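Local coordinates for 4-methyl-5(B-hydroxyethyl)-thiazole monophosphate biosynthesis enzyme (Vibrio cholerae O1 biovar El Tor, PDB 3OT1), which is of unknown function but, as a DJ-1/PfpI family protein, may take part in thiazole monophosphate biosynthesis, at residues S145-V149 against S160-T165; C111-L116 against M129-F135; G19-T25 against P78-G83. All coordinates share one frame; numbering follows the deposited sequence.

Contact 1. Residues S145-V149 against S160-T165; sequences SRQRV and SQGPGT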
# COMPACT_ATOMS: atom_id res chain seq x y z
N SER A 145 -7.08 22.10 -6.20
CA SER A 145 -7.96 21.10 -6.74
C SER A 145 -8.42 20.16 -5.62
O SER A 145 -7.62 19.79 -4.74
CB SER A 145 -7.20 20.28 -7.77
OG SER A 145 -7.98 19.20 -8.20
N ARG A 146 -9.68 19.75 -5.67
CA ARG A 146 -10.22 18.71 -4.80
C ARG A 146 -10.38 17.38 -5.52
O ARG A 146 -11.03 16.47 -5.01
CB ARG A 146 -11.55 19.14 -4.17
CG ARG A 146 -11.38 20.32 -3.23
CD ARG A 146 -12.71 20.88 -2.73
NE ARG A 146 -12.48 21.93 -1.74
CZ ARG A 146 -12.12 23.18 -2.02
NH1 ARG A 146 -11.93 24.05 -1.04
NH2 ARG A 146 -11.96 23.57 -3.28
N GLN A 147 -9.79 17.27 -6.70
CA GLN A 147 -9.75 15.97 -7.37
C GLN A 147 -8.92 15.00 -6.55
O GLN A 147 -7.92 15.39 -5.94
CB GLN A 147 -9.10 16.08 -8.73
CG GLN A 147 -9.81 16.94 -9.74
CD GLN A 147 -8.84 17.40 -10.77
OE1 GLN A 147 -8.09 18.35 -10.57
NE2 GLN A 147 -8.80 16.68 -11.86
N ARG A 148 -9.32 13.74 -6.58
CA ARG A 148 -8.52 12.69 -5.96
C ARG A 148 -7.13 12.61 -6.59
O ARG A 148 -6.15 12.39 -5.86
CB ARG A 148 -9.23 11.34 -6.05
CG ARG A 148 -10.52 11.27 -5.23
CD ARG A 148 -11.27 9.99 -5.44
NE ARG A 148 -10.59 8.84 -4.90
CZ ARG A 148 -10.59 8.49 -3.61
NH1 ARG A 148 -11.27 9.18 -2.71
NH2 ARG A 148 -9.93 7.41 -3.26
N VAL A 149 -7.05 12.79 -7.91
CA VAL A 149 -5.81 12.87 -8.67
C VAL A 149 -5.92 14.09 -9.60
O VAL A 149 -6.86 14.20 -10.36
CB VAL A 149 -5.58 11.59 -9.50
CG1 VAL A 149 -4.30 11.68 -10.32
CG2 VAL A 149 -5.54 10.34 -8.62
N SER A 160 -1.90 14.15 -5.68
CA SER A 160 -2.98 13.34 -5.19
C SER A 160 -3.07 13.46 -3.67
O SER A 160 -2.24 14.10 -3.05
CB SER A 160 -2.80 11.90 -5.66
OG SER A 160 -3.90 11.05 -5.41
N GLN A 161 -4.10 12.89 -3.07
CA GLN A 161 -4.52 13.24 -1.71
C GLN A 161 -4.04 12.38 -0.55
O GLN A 161 -3.74 12.92 0.49
CB GLN A 161 -6.04 13.33 -1.66
CG GLN A 161 -6.62 14.43 -2.57
CD GLN A 161 -8.05 14.74 -2.24
OE1 GLN A 161 -8.57 14.35 -1.19
NE2 GLN A 161 -8.68 15.52 -3.10
N GLY A 162 -4.02 11.06 -0.65
CA GLY A 162 -3.75 10.29 0.56
C GLY A 162 -3.62 8.81 0.31
O GLY A 162 -3.61 8.33 -0.82
N PRO A 163 -3.55 8.05 1.40
CA PRO A 163 -3.38 6.61 1.28
C PRO A 163 -4.41 5.98 0.34
O PRO A 163 -4.07 5.12 -0.47
CB PRO A 163 -3.52 6.14 2.74
CG PRO A 163 -3.01 7.27 3.55
CD PRO A 163 -3.51 8.49 2.81
N GLY A 164 -5.66 6.39 0.47
CA GLY A 164 -6.75 5.83 -0.30
C GLY A 164 -6.82 6.28 -1.74
O GLY A 164 -7.65 5.76 -2.49
N THR A 165 -5.96 7.22 -2.15
CA THR A 165 -5.83 7.61 -3.55
C THR A 165 -4.51 7.16 -4.17
O THR A 165 -4.26 7.45 -5.34
CB THR A 165 -6.00 9.15 -3.75
OG1 THR A 165 -4.87 9.82 -3.20
CG2 THR A 165 -7.31 9.67 -3.15

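Contact 2. Residues C111-L116 against M129-F135; sequences CATPAL and MTCHPNF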
# COMPACT_ATOMS: atom_id res chain seq x y z
N CYS A 111 -0.36 13.41 -0.83
CA CYS A 111 -0.61 13.58 0.59
C CYS A 111 -0.06 14.90 1.14
O CYS A 111 -0.41 15.95 0.62
CB CYS A 111 -0.05 12.30 1.27
SG CYS A 111 -0.21 12.06 3.01
N ALA A 112 0.76 14.87 2.18
CA ALA A 112 1.26 16.10 2.78
C ALA A 112 2.26 16.84 1.89
O ALA A 112 2.51 18.03 2.08
CB ALA A 112 1.90 15.82 4.15
N THR A 113 2.89 16.14 0.96
CA THR A 113 4.03 16.70 0.27
C THR A 113 3.74 17.94 -0.56
O THR A 113 4.51 18.88 -0.51
CB THR A 113 4.75 15.58 -0.50
OG1 THR A 113 5.31 14.70 0.49
CG2 THR A 113 5.83 16.11 -1.40
N PRO A 114 2.64 17.98 -1.33
CA PRO A 114 2.40 19.23 -2.10
C PRO A 114 2.25 20.44 -1.17
O PRO A 114 2.62 21.54 -1.56
CB PRO A 114 1.12 18.92 -2.88
CG PRO A 114 1.16 17.40 -3.06
CD PRO A 114 1.70 16.92 -1.72
N ALA A 115 1.68 20.25 0.02
CA ALA A 115 1.51 21.33 1.00
C ALA A 115 2.82 21.68 1.70
O ALA A 115 3.25 22.85 1.70
CB ALA A 115 0.44 20.95 2.00
N LEU A 116 3.45 20.69 2.33
CA LEU A 116 4.60 20.94 3.18
C LEU A 116 5.91 21.10 2.44
O LEU A 116 6.87 21.66 3.01
CB LEU A 116 4.73 19.86 4.26
CG LEU A 116 3.55 19.76 5.22
CD1 LEU A 116 3.84 18.71 6.29
CD2 LEU A 116 3.21 21.11 5.84
N MSE A 129 -2.99 22.13 -7.97
CA MSE A 129 -2.61 20.94 -7.25
C MSE A 129 -3.60 20.60 -6.18
O MSE A 129 -4.31 21.47 -5.67
CB MSE A 129 -1.21 21.07 -6.64
CG MSE A 129 -1.08 22.19 -5.62
SE MSE A 129 0.72 22.42 -4.96
CE MSE A 129 1.53 23.19 -6.51
N THR A 130 -3.59 19.32 -5.82
CA THR A 130 -4.29 18.84 -4.65
C THR A 130 -3.27 18.34 -3.63
O THR A 130 -2.05 18.38 -3.86
CB THR A 130 -5.33 17.75 -4.99
OG1 THR A 130 -6.23 17.59 -3.91
CG2 THR A 130 -4.72 16.40 -5.32
N CYS A 131 -3.77 17.94 -2.47
CA CYS A 131 -2.95 17.42 -1.38
C CYS A 131 -3.88 16.75 -0.40
O CYS A 131 -5.08 16.67 -0.64
CB CYS A 131 -2.15 18.55 -0.70
SG CYS A 131 -3.10 19.83 0.11
N HIS A 132 -3.34 16.31 0.73
CA HIS A 132 -4.22 15.73 1.75
C HIS A 132 -5.22 16.77 2.23
O HIS A 132 -4.85 17.91 2.45
CB HIS A 132 -3.38 15.25 2.92
CG HIS A 132 -4.14 14.38 3.84
ND1 HIS A 132 -5.03 14.88 4.78
CD2 HIS A 132 -4.18 13.04 3.94
CE1 HIS A 132 -5.58 13.86 5.40
NE2 HIS A 132 -5.06 12.73 4.94
N PRO A 133 -6.49 16.39 2.41
CA PRO A 133 -7.50 17.36 2.83
C PRO A 133 -7.15 18.10 4.10
O PRO A 133 -7.56 19.25 4.27
CB PRO A 133 -8.75 16.50 3.01
CG PRO A 133 -8.59 15.44 2.02
CD PRO A 133 -7.12 15.11 2.04
N ASN A 134 -6.41 17.46 5.01
CA ASN A 134 -6.07 18.13 6.26
C ASN A 134 -5.04 19.24 6.05
O ASN A 134 -4.76 20.01 6.98
CB ASN A 134 -5.66 17.12 7.36
CG ASN A 134 -6.84 16.30 7.88
OD1 ASN A 134 -8.01 16.66 7.70
ND2 ASN A 134 -6.53 15.16 8.47
N PHE A 135 -4.54 19.38 4.80
CA PHE A 135 -3.60 20.42 4.43
C PHE A 135 -4.08 21.31 3.27
O PHE A 135 -3.31 22.12 2.76
CB PHE A 135 -2.21 19.80 4.11
CG PHE A 135 -1.53 19.23 5.31
CD1 PHE A 135 -0.82 20.05 6.15
CD2 PHE A 135 -1.66 17.90 5.64
CE1 PHE A 135 -0.21 19.54 7.29
CE2 PHE A 135 -1.06 17.38 6.78
CZ PHE A 135 -0.34 18.20 7.60

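Contact 3. Residues G19-T25 against P78-G83; sequences GSEEMET and PGGVGG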
# COMPACT_ATOMS: atom_id res chain seq x y z
N GLY A 19 9.77 8.90 8.46
CA GLY A 19 8.46 9.47 8.53
C GLY A 19 7.66 9.45 7.25
O GLY A 19 6.51 9.90 7.25
N SER A 20 8.24 8.97 6.16
CA SER A 20 7.46 8.79 4.95
C SER A 20 6.32 7.81 5.18
O SER A 20 6.44 6.86 5.95
CB SER A 20 8.33 8.29 3.79
OG SER A 20 9.26 9.28 3.35
N GLU A 21 5.22 8.06 4.50
CA GLU A 21 4.03 7.21 4.58
C GLU A 21 4.34 5.93 3.80
O GLU A 21 4.52 5.96 2.57
CB GLU A 21 2.80 7.92 4.07
CG GLU A 21 1.52 7.62 4.86
CD GLU A 21 1.16 6.18 4.85
OE1 GLU A 21 0.54 5.73 5.85
OE2 GLU A 21 1.48 5.48 3.88
N GLU A 22 4.48 4.84 4.54
CA GLU A 22 5.00 3.61 3.94
C GLU A 22 4.03 2.95 2.98
O GLU A 22 4.49 2.36 2.00
CB GLU A 22 5.45 2.60 5.01
CG GLU A 22 4.45 2.34 6.13
CD GLU A 22 4.68 3.27 7.31
OE1 GLU A 22 4.30 4.45 7.19
OE2 GLU A 22 5.26 2.84 8.32
N MSE A 23 2.72 2.99 3.23
CA MSE A 23 1.81 2.36 2.26
C MSE A 23 1.77 3.20 0.99
O MSE A 23 1.72 2.64 -0.10
CB MSE A 23 0.42 2.04 2.81
CG MSE A 23 -0.60 3.12 2.76
SE MSE A 23 -2.28 2.48 3.50
CE MSE A 23 -3.54 2.52 1.99
N GLU A 24 1.80 4.52 1.11
CA GLU A 24 1.89 5.32 -0.11
C GLU A 24 3.14 4.96 -0.91
O GLU A 24 3.11 4.79 -2.12
CB GLU A 24 1.89 6.81 0.23
CG GLU A 24 0.60 7.29 0.86
CD GLU A 24 0.65 8.71 1.38
OE1 GLU A 24 1.61 9.45 1.12
OE2 GLU A 24 -0.34 9.08 2.10
N THR A 25 4.26 4.91 -0.21
CA THR A 25 5.53 4.60 -0.84
C THR A 25 5.49 3.27 -1.57
O THR A 25 5.88 3.17 -2.73
CB THR A 25 6.67 4.58 0.21
OG1 THR A 25 6.77 5.86 0.85
CG2 THR A 25 8.00 4.25 -0.44
N PRO A 78 6.44 10.39 -2.09
CA PRO A 78 5.45 9.98 -1.10
C PRO A 78 5.12 11.10 -0.12
O PRO A 78 5.88 12.07 -0.00
CB PRO A 78 6.14 8.81 -0.38
CG PRO A 78 7.20 8.32 -1.37
CD PRO A 78 7.68 9.58 -2.02
N GLY A 79 4.04 10.92 0.61
CA GLY A 79 3.65 11.83 1.68
C GLY A 79 4.03 11.30 3.04
O GLY A 79 5.10 10.72 3.22
N GLY A 80 3.15 11.49 4.00
CA GLY A 80 3.46 11.38 5.43
C GLY A 80 3.94 12.71 5.93
O GLY A 80 4.69 13.39 5.24
N VAL A 81 3.53 13.09 7.14
CA VAL A 81 3.84 14.42 7.63
C VAL A 81 5.33 14.57 7.94
O VAL A 81 6.01 15.51 7.46
CB VAL A 81 2.97 14.77 8.83
CG1 VAL A 81 3.40 16.10 9.43
CG2 VAL A 81 1.50 14.81 8.43
N GLY A 82 5.87 13.64 8.72
CA GLY A 82 7.30 13.69 9.02
C GLY A 82 8.18 13.56 7.78
O GLY A 82 9.21 14.21 7.66
N GLY A 83 7.79 12.69 6.87
CA GLY A 83 8.53 12.49 5.63
C GLY A 83 8.51 13.73 4.76
O GLY A 83 9.54 14.14 4.23
O HOH W 1 5.28 11.02 9.57
O HOH W 2 7.67 11.37 2.53

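Contact 1. Residues S145-V149 against S160-T165
Arg-148 and Ser-160 meet where strand 157-160 ends and the antiparallel edge strand 149-152 begins, beside the non-hydrogen-bonded pair Val-149 and Ser-160. The carbonyl of Arg-148 takes the hydroxyl of Ser-160, OG to O 2.7 Å, with the donor tilted only 22° from the carbonyl plane; OG reaches it by standing anti to the backbone N of Ser-160 (chi1 -171°). That hydroxyl accepts in turn from Thr-165, OG1 to OG 2.7 Å, and Thr-165 OG1 receives the backbone N of Gly-162 at 3.0 Å. Both hydroxyls therefore give and take in one relay. Gln-161, next after Ser-160, extends its chain to bond NE2 to the carbonyl O of Gln-147 at 2.9 Å. The approach is from above the carbonyl plane, 68° out of it, and NE2 has a second, weak bond to Thr-130 OG1. Arg-148 bends at chi3, laying its guanidinium over Thr-165: CG2 sits 3.4 Å above the plane, over its centre. Near the plane at the edge, Gly-164 O lies 2.9 Å from NH2, but the angle is poor for a hydrogen bond. The charge is met by a salt bridge to Glu-168 and by backbone acceptors of the neighbouring chain. The chemistry implies a turn fixed from within by hydroxyls and an amide, with its arginine linking the start of the edge strand to helix 166-178, through Glu-168, and to the neighbouring chain.

Contact 2. Residues C111-L116 against M129-F135
Cys-111 and His-132 come within 4.4 Å of each other at CA, and a single backbone hydrogen bond joins the segments, His-132 N to Cys-111 O at 3.0 Å, the amide lying above the carbonyl plane, 53° out of it. Cys-111 itself has positive phi (65°), consistent with the nucleophile elbow that carries the cysteine in DJ-1/PfpI proteins. Its CB is directed away from 129-135, and SG, anti to the backbone N (chi1 -177°), passes the His-132 ring obliquely, 4.2 Å from CD2. The rest of the contact is apolar packing against the start of helix 113-119. Pro-114 presents its ring carbons to residues 129-131: CB lies 3.4 Å from the carbonyl O of Thr-130 and 3.9 Å from CB of Cys-131, while the selenium of Met-129, a selenomethionine, comes up on the same CB. Next along the helix, the methyl of Ala-115 sits 3.6 Å from CB of Phe-135. The Phe-135 ring then runs over to Leu-116, whose CD2 approaches CE1 obliquely at 4.0 Å, and passes near Ala-112 CB as well. His-132 is steadied within its own turn, ND1 accepting from Asn-134 N at 2.9 Å, close to the ring plane. Around this layer, Val-81 and Ala-84 of helix 81-88 cover Phe-135 and Ala-112, His-138 meets Phe-135 edge-to-face, and Thr-159 of strand 157-160 backs Pro-114.

Contact 3. Residues G19-T25 against P78-G83
Two loop-to-helix turns of the DJ-1/PfpI fold meet here, those leading off strands 11-16 and 74-77, next to what is probably the nucleophile elbow of the family; Glu-24 probably corresponds to the glutamate beside the cysteine in DJ-1 relatives. Glu-24 reaches across with an extended chain, CG anti to the carbonyl carbon (chi1 -65°), and places OE1 2.9 Å from the backbone N of Gly-79, which meets the oxygen nearly along its C-O bond, though the N-H points somewhat aside (135°). This ties one oxygen of the carboxylate to the glycine turn and limits how far the group can rotate. Backbone bonds do the rest. Glu-21 N gives a fairly straight bond to Gly-79 O at 3.0 Å, and Gly-83 N makes a weak one to Gly-19 O. Two waters fill in: one links Gly-19 O to Gly-82 N, the other donates to Gly-79 O and bonds with Ser-20 OG.

At the glycines the backbones come close, with Ser-20 CA and Gly-83 CA 3.9 Å apart. Glu-21 caps its own helix, OE2 accepting from Glu-24 N at 2.9 Å. Outside the two segments, its OE1 forms a salt bridge with a basic side chain of the neighbouring chain. At the far end Thr-25 OG1 lies 3.3 Å from Pro-78 CB and CG; this hydroxyl is turned back to Glu-21 O, 2.8 Å away, which also takes Thr-25 N. Helices 22-34 and 81-88 both start here, with Phe-87 packing on Ser-20 and Pro-78, and Val-14 and Val-16 of strand 11-16 lying under Pro-78 and Thr-25.

How the contacts relate
Contacts 2 and 3 are buried and converge: Cys-111 SG lies 3.1 Å from Glu-24 OE2 and 3.5 Å from Gly-80 N, and Thr-113 OG1 bonds to Pro-78 O, consistent with the cysteine site of DJ-1 relatives. Contact 1, partly buried at the sheet's edge, joins contact 2 through Ser-160 O with Cys-111 N and Ser-145 with Met-129; Pro-163 packs on Glu-24 of contact 3. Contact 2 is mostly apolar, contact 3 combines backbone bonds at glycines, a carboxylate and water, and contact 1 hydroxyls and a glutamine amide, with a guanidinium packed on a methyl. All three reach the neighbouring chain, contacts 1 and 3 through charged side chains, contact 2 through a weak His-132 bond and packing.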